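Local coordinates for protein putative Glycerophosphoryl diester phosphodiesterase (PDB 3L12) that is a putative member of the glycerophosphoryl diester phosphodiesterase family, folds as a TIM barrel and binds a magnesium ion through acidic side chains, at residues N66-N71 against T83-V89; V54-V60 against V89-Y94; R163-V167 against D189-E195. All coordinates share one frame; numbering follows the deposited sequence. Where two conformers were deposited one is given.

Contact 1 of 3, residues N66-N71 against T83-V89; sequences NHHLAN and TGAERQV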
loop_
_atom_site.group_PDB
_atom_site.type_symbol
_atom_site.label_atom_id
_atom_site.label_comp_id
_atom_site.label_asym_id
_atom_site.label_seq_id
_atom_site.Cartn_x
_atom_site.Cartn_y
_atom_site.Cartn_z
ATOM N N ASN A 66 -17.215 -3.330 -13.449
ATOM C CA ASN A 66 -18.288 -3.966 -14.183
ATOM C C ASN A 66 -19.573 -3.140 -14.316
ATOM O O ASN A 66 -19.808 -2.164 -13.625
ATOM C CB ASN A 66 -18.613 -5.280 -13.490
ATOM C CG ASN A 66 -19.389 -6.216 -14.364
ATOM O OD1 ASN A 66 -19.266 -6.173 -15.613
ATOM N ND2 ASN A 66 -20.250 -7.025 -13.741
ATOM N N HIS A 67 -20.374 -3.543 -15.307
ATOM C CA HIS A 67 -21.649 -2.858 -15.605
ATOM C C HIS A 67 -22.731 -3.154 -14.553
ATOM O O HIS A 67 -23.817 -2.577 -14.624
ATOM C CB HIS A 67 -22.081 -3.164 -17.052
ATOM C CG HIS A 67 -21.947 -4.586 -17.402
ATOM N ND1 HIS A 67 -22.657 -5.574 -16.754
ATOM C CD2 HIS A 67 -21.153 -5.214 -18.307
ATOM C CE1 HIS A 67 -22.332 -6.751 -17.268
ATOM N NE2 HIS A 67 -21.411 -6.560 -18.197
ATOM N N HIS A 68 -22.454 -4.069 -13.622
ATOM C CA HIS A 68 -23.257 -4.314 -12.436
ATOM C C HIS A 68 -22.350 -4.184 -11.197
ATOM O O HIS A 68 -21.141 -4.430 -11.280
ATOM C CB HIS A 68 -23.908 -5.672 -12.474
ATOM C CG HIS A 68 -25.039 -5.782 -13.462
ATOM N ND1 HIS A 68 -24.851 -5.809 -14.835
ATOM C CD2 HIS A 68 -26.377 -5.919 -13.267
ATOM C CE1 HIS A 68 -26.036 -5.903 -15.431
ATOM N NE2 HIS A 68 -26.975 -5.988 -14.498
ATOM N N LEU A 69 -22.928 -3.809 -10.061
ATOM C CA LEU A 69 -22.182 -3.645 -8.822
ATOM C C LEU A 69 -22.143 -4.967 -8.052
ATOM O O LEU A 69 -23.155 -5.644 -7.875
ATOM C CB LEU A 69 -22.751 -2.546 -7.946
ATOM C CG LEU A 69 -22.798 -1.142 -8.567
ATOM C CD1 LEU A 69 -23.375 -0.095 -7.589
ATOM C CD2 LEU A 69 -21.414 -0.692 -9.110
ATOM N N ALA A 70 -20.960 -5.358 -7.590
ATOM C CA ALA A 70 -20.810 -6.664 -6.907
ATOM C C ALA A 70 -21.036 -6.520 -5.411
ATOM O O ALA A 70 -20.454 -5.614 -4.800
ATOM C CB ALA A 70 -19.368 -7.223 -7.158
ATOM N N ASN A 71 -21.764 -7.438 -4.817
ATOM C CA ASN A 71 -22.045 -7.468 -3.378
ATOM C C ASN A 71 -20.770 -7.637 -2.557
ATOM O O ASN A 71 -20.693 -7.093 -1.458
ATOM C CB ASN A 71 -23.008 -8.571 -3.019
ATOM C CG ASN A 71 -24.399 -8.361 -3.590
ATOM O OD1 ASN A 71 -24.721 -7.284 -4.088
ATOM N ND2 ASN A 71 -25.197 -9.383 -3.508
ATOM N N THR A 83 -26.948 -7.335 -0.618
ATOM C CA THR A 83 -27.361 -8.729 -0.711
ATOM C C THR A 83 -28.324 -8.786 -1.920
ATOM O O THR A 83 -28.841 -7.782 -2.412
ATOM C CB THR A 83 -28.035 -9.188 0.571
ATOM O OG1 THR A 83 -29.213 -8.394 0.822
ATOM C CG2 THR A 83 -27.088 -9.089 1.748
ATOM N N GLY A 84 -28.582 -9.948 -2.431
ATOM C CA GLY A 84 -29.570 -9.924 -3.533
ATOM C C GLY A 84 -28.957 -9.634 -4.890
ATOM O O GLY A 84 -27.740 -9.554 -5.020
ATOM N N ALA A 85 -29.828 -9.506 -5.896
ATOM C CA ALA A 85 -29.403 -9.341 -7.284
ATOM C C ALA A 85 -28.535 -8.124 -7.489
ATOM O O ALA A 85 -28.761 -7.077 -6.889
ATOM C CB ALA A 85 -30.637 -9.303 -8.245
ATOM N N GLU A 86 -27.517 -8.243 -8.343
ATOM C CA GLU A 86 -26.642 -7.129 -8.603
ATOM C C GLU A 86 -27.367 -6.023 -9.318
ATOM O O GLU A 86 -28.219 -6.273 -10.183
ATOM C CB GLU A 86 -25.416 -7.568 -9.402
ATOM C CG GLU A 86 -24.467 -8.427 -8.653
ATOM C CD GLU A 86 -23.165 -8.770 -9.400
ATOM O OE1 GLU A 86 -22.912 -8.264 -10.522
ATOM O OE2 GLU A 86 -22.383 -9.550 -8.834
ATOM N N ARG A 87 -27.017 -4.794 -8.967
ATOM C CA ARG A 87 -27.630 -3.639 -9.574
ATOM C C ARG A 87 -26.898 -3.176 -10.823
ATOM O O ARG A 87 -25.646 -3.078 -10.823
ATOM C CB ARG A 87 -27.592 -2.549 -8.542
ATOM C CG ARG A 87 -28.375 -2.860 -7.278
ATOM C CD ARG A 87 -28.266 -1.664 -6.278
ATOM N NE ARG A 87 -28.649 -2.127 -4.940
ATOM C CZ ARG A 87 -28.752 -1.362 -3.861
ATOM N NH1 ARG A 87 -28.595 -0.051 -3.915
ATOM N NH2 ARG A 87 -29.065 -1.949 -2.723
ATOM N N GLN A 88 -27.676 -2.862 -11.851
ATOM C CA GLN A 88 -27.152 -2.484 -13.161
ATOM C C GLN A 88 -26.791 -1.006 -13.141
ATOM O O GLN A 88 -27.636 -0.132 -12.943
ATOM C CB GLN A 88 -28.178 -2.764 -14.232
ATOM C CG GLN A 88 -27.712 -2.534 -15.654
ATOM C CD GLN A 88 -28.837 -2.780 -16.687
ATOM O OE1 GLN A 88 -29.998 -2.933 -16.344
ATOM N NE2 GLN A 88 -28.480 -2.730 -17.955
ATOM N N VAL A 89 -25.532 -0.737 -13.418
ATOM C CA VAL A 89 -25.036 0.645 -13.333
ATOM C C VAL A 89 -25.762 1.611 -14.304
ATOM O O VAL A 89 -26.052 2.753 -13.944
ATOM C CB VAL A 89 -23.467 0.709 -13.492
ATOM C CG1 VAL A 89 -22.985 2.148 -13.690
ATOM C CG2 VAL A 89 -22.733 0.023 -12.306
HETATM O O HOH W 1 -20.330 -7.117 -10.737
HETATM O O HOH W 2 -25.374 -4.506 -6.739
HETATM O O HOH W 3 -26.919 -6.110 -4.989
HETATM O O HOH W 4 -22.627 -9.806 -6.307
#
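The carbonyl oxygen of R87 is approached by two groups of 66-71. L69 N donates to R87 O at 2.9 Å, and the alpha hydrogen of H68 adds a CA-H...O contact to the same oxygen. V89 N binds H67 O at 2.8 Å. These two backbone bonds flank H68 and Q88, which therefore form a non-hydrogen-bonded antiparallel pair, a single beta bridge between otherwise irregular segments.

The H68 ring lies over Q88. Q88 CA sits 3.8 Å from the ring centroid in a CH-pi contact displaced toward the rim, and Q88 CB meets H68 NE2 at 3.5 Å. With Q88 CG anti to its own backbone N (chi1 -175°), the extended chain carries its amide plane almost parallel to the ring before Q88 NE2 bonds D153. H67 ND1 and H68 ND1 are hydrogen-bonded at 2.9 Å, which probably restrains the rotation of the H68 ring; E86 O lies at that ring's edge.

E86 stretches along the other segment, its CG 3.2 Å from L69 O. Its carboxylate is tied in by water: one molecule joins E86 OE1 to N66 ND2 and H68 O, another joins E86 OE2 to N71 N. At the far end, N71 ND2 uses a lone pair of G84 O at 3.0 Å, nearly in the plane of its own amide, while a water links N71 OD1 to A85 O. L69 CD2 packs on V89 CG2.

Both segments belong to the surface loop between strand 61-63 and helix 94-98. L69 also touches L100, just beyond that helix, whereas N66 rests on K151 and H67 on P154, both just past strand 145-150.

Contact 2 of 3, residues V54-V60 against V89-Y94; sequences VMTADGV and VAEMTY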
loop_
_atom_site.group_PDB
_atom_site.type_symbol
_atom_site.label_atom_id
_atom_site.label_comp_id
_atom_site.label_asym_id
_atom_site.label_seq_id
_atom_site.Cartn_x
_atom_site.Cartn_y
_atom_site.Cartn_z
ATOM N N VAL A 54 -17.444 2.763 -16.965
ATOM C CA VAL A 54 -18.807 2.339 -17.253
ATOM C C VAL A 54 -19.732 3.579 -17.185
ATOM O O VAL A 54 -19.474 4.539 -16.413
ATOM C CB VAL A 54 -19.191 1.260 -16.174
ATOM C CG1 VAL A 54 -20.640 0.903 -16.265
ATOM C CG2 VAL A 54 -18.238 0.017 -16.252
HETATM N N MSE A 55 -20.809 3.605 -17.992
HETATM C CA MSE A 55 -21.757 4.702 -17.982
HETATM C C MSE A 55 -22.932 4.536 -16.988
HETATM O O MSE A 55 -23.519 3.465 -16.935
HETATM C CB MSE A 55 -22.384 4.862 -19.360
HETATM C CG MSE A 55 -21.428 5.139 -20.520
HETATM SE SE MSE A 55 -20.439 6.788 -20.232
HETATM C CE MSE A 55 -21.598 7.946 -20.200
ATOM N N THR A 56 -23.256 5.604 -16.276
ATOM C CA THR A 56 -24.457 5.625 -15.438
ATOM C C THR A 56 -25.689 5.947 -16.304
ATOM O O THR A 56 -25.600 6.305 -17.488
ATOM C CB THR A 56 -24.343 6.697 -14.354
ATOM O OG1 THR A 56 -24.322 7.979 -14.974
ATOM C CG2 THR A 56 -23.055 6.493 -13.478
ATOM N N ALA A 57 -26.868 5.879 -15.678
ATOM C CA ALA A 57 -28.120 6.209 -16.371
ATOM C C ALA A 57 -28.136 7.641 -16.849
ATOM O O ALA A 57 -28.716 7.948 -17.904
ATOM C CB ALA A 57 -29.322 5.992 -15.426
ATOM N N ASP A 58 -27.511 8.524 -16.074
ATOM C CA ASP A 58 -27.488 9.947 -16.413
ATOM C C ASP A 58 -26.279 10.368 -17.229
ATOM O O ASP A 58 -25.974 11.563 -17.308
ATOM C CB ASP A 58 -27.733 10.853 -15.180
ATOM C CG ASP A 58 -26.799 10.582 -13.980
ATOM O OD1 ASP A 58 -26.185 9.488 -13.776
ATOM O OD2 ASP A 58 -26.766 11.534 -13.159
ATOM N N GLY A 59 -25.612 9.390 -17.838
ATOM C CA GLY A 59 -24.528 9.655 -18.781
ATOM C C GLY A 59 -23.203 10.063 -18.186
ATOM O O GLY A 59 -22.403 10.744 -18.857
ATOM N N VAL A 60 -22.940 9.634 -16.966
ATOM C CA VAL A 60 -21.666 9.966 -16.298
ATOM C C VAL A 60 -20.693 8.780 -16.438
ATOM O O VAL A 60 -21.019 7.665 -16.029
ATOM C CB VAL A 60 -21.834 10.351 -14.794
ATOM C CG1 VAL A 60 -20.496 10.779 -14.161
ATOM C CG2 VAL A 60 -22.837 11.474 -14.611
ATOM N N VAL A 89 -25.532 -0.737 -13.418
ATOM C CA VAL A 89 -25.036 0.645 -13.333
ATOM C C VAL A 89 -25.762 1.611 -14.304
ATOM O O VAL A 89 -26.052 2.753 -13.944
ATOM C CB VAL A 89 -23.467 0.709 -13.492
ATOM C CG1 VAL A 89 -22.985 2.148 -13.690
ATOM C CG2 VAL A 89 -22.733 0.023 -12.306
ATOM N N ALA A 90 -26.054 1.145 -15.508
ATOM C CA ALA A 90 -26.724 1.940 -16.558
ATOM C C ALA A 90 -28.149 2.354 -16.162
ATOM O O ALA A 90 -28.765 3.216 -16.825
ATOM C CB ALA A 90 -26.757 1.161 -17.866
ATOM N N GLU A 91 -28.706 1.663 -15.167
ATOM C CA GLU A 91 -30.043 1.989 -14.644
ATOM C C GLU A 91 -30.037 2.828 -13.362
ATOM O O GLU A 91 -31.106 3.070 -12.811
ATOM C CB GLU A 91 -30.830 0.697 -14.409
ATOM C CG GLU A 91 -31.222 -0.023 -15.722
ATOM C CD GLU A 91 -32.321 0.686 -16.530
ATOM O OE1 GLU A 91 -33.015 1.598 -15.990
ATOM O OE2 GLU A 91 -32.547 0.321 -17.730
HETATM N N MSE A 92 -28.853 3.210 -12.875
HETATM C CA MSE A 92 -28.669 4.031 -11.675
HETATM C C MSE A 92 -28.091 5.381 -12.023
HETATM O O MSE A 92 -27.215 5.495 -12.904
HETATM C CB MSE A 92 -27.680 3.360 -10.703
HETATM C CG MSE A 92 -28.068 1.989 -10.344
HETATM SE SE MSE A 92 -26.734 1.113 -9.208
HETATM C CE MSE A 92 -26.991 2.217 -7.685
ATOM N N THR A 93 -28.531 6.408 -11.318
ATOM C CA THR A 93 -27.938 7.717 -11.464
ATOM C C THR A 93 -26.618 7.721 -10.730
ATOM O O THR A 93 -26.369 6.898 -9.827
ATOM C CB THR A 93 -28.807 8.839 -10.906
ATOM O OG1 THR A 93 -28.913 8.718 -9.483
ATOM C CG2 THR A 93 -30.225 8.848 -11.572
ATOM N N TYR A 94 -25.735 8.658 -11.089
ATOM C CA TYR A 94 -24.485 8.762 -10.389
ATOM C C TYR A 94 -24.744 9.054 -8.891
ATOM O O TYR A 94 -24.065 8.487 -8.032
ATOM C CB TYR A 94 -23.542 9.830 -10.975
ATOM C CG TYR A 94 -22.268 9.876 -10.168
ATOM C CD1 TYR A 94 -21.466 8.760 -10.040
ATOM C CD2 TYR A 94 -21.884 11.018 -9.484
ATOM C CE1 TYR A 94 -20.312 8.749 -9.244
ATOM C CE2 TYR A 94 -20.719 11.010 -8.709
ATOM C CZ TYR A 94 -19.954 9.855 -8.583
ATOM O OH TYR A 94 -18.796 9.858 -7.832
#
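The backbones approach most closely at T56 and A90, whose CA atoms are 4.5 Å apart, and A57 N donates to M92 O in a 2.8 Å bond. A57 CB lies close to both A90 O and M92 O, so the methyl packs on the backbone where the 3-10 segment 89-91 runs out.

D58 OD1 accepts two hydrogen bonds, one across the contact and one from its own turn. T56 OG1 donates to D58 OD1 at 2.7 Å on the anti side, and Y94 N to the same D58 OD1 at 2.8 Å on the syn side, from opposite faces of the carboxylate plane. With chi1 at 53°, D58 CG sits between its backbone N and carbonyl carbon, turning the carboxylate toward Y94.

T56 to G59 form a type I turn in the hairpin from strand 48-55, of the TIM-barrel sheet, to strand 61-63. The turn meets helix 94-98, where N-cap T93 caps an early backbone N through OG1 and E96 OE1 accepts from T93 N, consistent with a capping box.

T56 OG1 accepts from V60 N, and T56 CG2 faces the edge of the Y94 ring. V60 CG2 packs against Y94 CB at 4.1 Å.

Contact 3 of 3, residues R163-V167 against D189-E195; sequences RAEMV and DWALLGE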
loop_
_atom_site.group_PDB
_atom_site.type_symbol
_atom_site.label_atom_id
_atom_site.label_comp_id
_atom_site.label_asym_id
_atom_site.label_seq_id
_atom_site.Cartn_x
_atom_site.Cartn_y
_atom_site.Cartn_z
ATOM N N ARG A 163 -23.737 3.437 -27.725
ATOM C CA ARG A 163 -22.342 2.993 -27.679
ATOM C C ARG A 163 -21.393 4.124 -28.148
ATOM O O ARG A 163 -20.344 4.358 -27.527
ATOM C CB ARG A 163 -22.159 1.731 -28.512
ATOM C CG ARG A 163 -22.875 0.511 -27.910
ATOM C CD ARG A 163 -22.995 -0.647 -28.914
ATOM N NE ARG A 163 -21.711 -0.985 -29.536
ATOM C CZ ARG A 163 -20.716 -1.652 -28.950
ATOM N NH1 ARG A 163 -20.815 -2.067 -27.683
ATOM N NH2 ARG A 163 -19.594 -1.911 -29.636
ATOM N N ALA A 164 -21.793 4.844 -29.196
ATOM C CA ALA A 164 -21.004 5.977 -29.715
ATOM C C ALA A 164 -20.984 7.103 -28.677
ATOM O O ALA A 164 -19.986 7.824 -28.529
ATOM C CB ALA A 164 -21.577 6.515 -31.051
ATOM N N GLU A 165 -22.109 7.267 -27.978
ATOM C CA GLU A 165 -22.228 8.268 -26.924
ATOM C C GLU A 165 -21.266 7.964 -25.773
ATOM O O GLU A 165 -20.706 8.870 -25.171
ATOM C CB GLU A 165 -23.642 8.350 -26.396
ATOM C CG GLU A 165 -24.621 9.057 -27.352
ATOM C CD GLU A 165 -26.076 8.832 -26.964
ATOM O OE1 GLU A 165 -26.326 8.372 -25.835
ATOM O OE2 GLU A 165 -26.955 9.110 -27.796
HETATM N N MSE A 166 -21.099 6.692 -25.454
HETATM C CA MSE A 166 -20.144 6.296 -24.384
HETATM C C MSE A 166 -18.753 6.779 -24.754
HETATM O O MSE A 166 -18.063 7.432 -23.973
HETATM C CB MSE A 166 -20.133 4.795 -24.184
HETATM C CG MSE A 166 -18.941 4.340 -23.324
HETATM SE SE MSE A 166 -19.088 2.530 -22.738
HETATM C CE MSE A 166 -17.957 2.828 -21.291
ATOM N N VAL A 167 -18.342 6.443 -25.976
ATOM C CA VAL A 167 -17.035 6.833 -26.466
ATOM C C VAL A 167 -16.884 8.355 -26.418
ATOM O O VAL A 167 -15.899 8.871 -25.891
ATOM C CB VAL A 167 -16.760 6.253 -27.880
ATOM C CG1 VAL A 167 -15.451 6.879 -28.489
ATOM C CG2 VAL A 167 -16.635 4.750 -27.825
ATOM N N ASP A 189 -14.188 -5.096 -26.101
ATOM C CA ASP A 189 -15.219 -4.779 -27.146
ATOM C C ASP A 189 -14.467 -4.194 -28.329
ATOM O O ASP A 189 -14.231 -2.982 -28.414
ATOM C CB ASP A 189 -16.233 -3.800 -26.531
ATOM C CG ASP A 189 -17.502 -3.646 -27.344
ATOM O OD1 ASP A 189 -17.421 -3.778 -28.565
ATOM O OD2 ASP A 189 -18.563 -3.367 -26.712
ATOM N N TRP A 190 -14.081 -5.063 -29.246
ATOM C CA TRP A 190 -13.268 -4.684 -30.363
ATOM C C TRP A 190 -14.025 -3.763 -31.322
ATOM O O TRP A 190 -13.417 -2.898 -31.931
ATOM C CB TRP A 190 -12.769 -5.948 -31.047
ATOM C CG TRP A 190 -11.677 -6.705 -30.308
ATOM C CD1 TRP A 190 -11.330 -6.587 -28.997
ATOM C CD2 TRP A 190 -10.854 -7.747 -30.850
ATOM N NE1 TRP A 190 -10.301 -7.454 -28.701
ATOM C CE2 TRP A 190 -10.004 -8.188 -29.816
ATOM C CE3 TRP A 190 -10.718 -8.308 -32.119
ATOM C CZ2 TRP A 190 -9.015 -9.148 -30.016
ATOM C CZ3 TRP A 190 -9.759 -9.302 -32.308
ATOM C CH2 TRP A 190 -8.915 -9.697 -31.251
ATOM N N ALA A 191 -15.343 -3.938 -31.430
ATOM C CA ALA A 191 -16.107 -3.053 -32.293
ATOM C C ALA A 191 -16.046 -1.658 -31.721
ATOM O O ALA A 191 -15.915 -0.710 -32.466
ATOM C CB ALA A 191 -17.577 -3.548 -32.472
ATOM N N LEU A 192 -16.124 -1.542 -30.396
ATOM C CA LEU A 192 -16.046 -0.256 -29.713
ATOM C C LEU A 192 -14.698 0.422 -29.966
ATOM O O LEU A 192 -14.646 1.640 -30.079
ATOM C CB LEU A 192 -16.327 -0.387 -28.201
ATOM C CG LEU A 192 -16.785 0.870 -27.437
ATOM C CD1 LEU A 192 -18.160 1.372 -27.909
ATOM C CD2 LEU A 192 -16.793 0.611 -25.894
ATOM N N LEU A 193 -13.620 -0.360 -30.074
ATOM C CA LEU A 193 -12.299 0.195 -30.354
ATOM C C LEU A 193 -12.278 0.809 -31.772
ATOM O O LEU A 193 -11.596 1.789 -32.009
ATOM C CB LEU A 193 -11.186 -0.850 -30.166
ATOM C CG LEU A 193 -10.988 -1.341 -28.746
ATOM C CD1 LEU A 193 -10.015 -2.527 -28.727
ATOM C CD2 LEU A 193 -10.511 -0.190 -27.818
ATOM N N GLY A 194 -13.045 0.245 -32.699
ATOM C CA GLY A 194 -13.182 0.838 -34.026
ATOM C C GLY A 194 -13.819 2.209 -33.939
ATOM O O GLY A 194 -13.428 3.117 -34.673
ATOM N N GLU A 195 -14.808 2.339 -33.066
ATOM C CA GLU A 195 -15.496 3.608 -32.828
ATOM C C GLU A 195 -14.546 4.594 -32.133
ATOM O O GLU A 195 -14.508 5.765 -32.499
ATOM C CB GLU A 195 -16.788 3.396 -32.055
ATOM C CG GLU A 195 -17.636 4.650 -31.781
ATOM C CD GLU A 195 -18.145 5.331 -33.048
ATOM O OE1 GLU A 195 -18.336 4.655 -34.093
ATOM O OE2 GLU A 195 -18.335 6.577 -33.009
#
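R163 begins its reach at CB, which touches L192 CD1 at 4.1 Å. Beyond CG the chain first runs extended and then bends at chi3 (51°), swinging the guanidinium back over L192, whose CD1 lies over one face, toward the rim. The tip grips D189 end-on with two nitrogens. R163 NH1 donates to D189 OD2 at 2.8 Å and R163 NH2 to D189 OD1 at 3.1 Å; both bonds are nearly straight. Each uses the syn side of its oxygen, and the two flat groups are turned only 28° apart. R163 NH2 also passes A191 CB.

The same carboxylate also caps a helix. D189 is the N-cap of helix 190-199, and its OD1 accepts from L192 N at 3.2 Å, on the same face as R163 NH2 but from well above the carboxylate plane. S152 OG bonds D189 OD2, so four donors share the two oxygens, which would be expected to stabilise its negative charge.

Further along the helices the contact becomes mainly apolar. V167 CG2 meets L192 CD1 at 3.7 Å, with the two side chains lying alongside each other, pointing opposite ways. E195 lays its CG against V167 CG2, then bends at chi2, bringing OE2 to within 3.8 Å of A164 CB; E195 OE1 forms a salt bridge with R198, and E195 OE2 accepts from Q199 NE2.

The short helical segments cross at -60° with axes 10.0 Å apart. Helix 160-176 is the connection of a beta-alpha-beta crossover from strand 145-150 to strand 183-187, and helix 190-199 follows the second strand. V167 and L192 both lean on L150, at the end of strand 145-150, joining neighbouring helices of the barrel's outer layer to the sheet.

Overall arrangement
From the N terminus, strand 48-55 runs into the hairpin that opens contact 2, and this contact closes only at 89-94, which runs into helix 94-98. Contact 1 joins two parts of the chain within that span, a smaller loop enclosed by a larger one; V89 belongs to both, and the selenium of selenomethionine M92 packs on L69 and R87. Contact 3 follows in series, closing the span that holds the rest of helix 160-176 and strand 183-187. Its centre is about 17 Å from that of contact 2, yet M55 CG meets M166 CG at 3.8 Å, linking the hairpin to the barrel's helical layer. Contacts 1 and 3 do not touch.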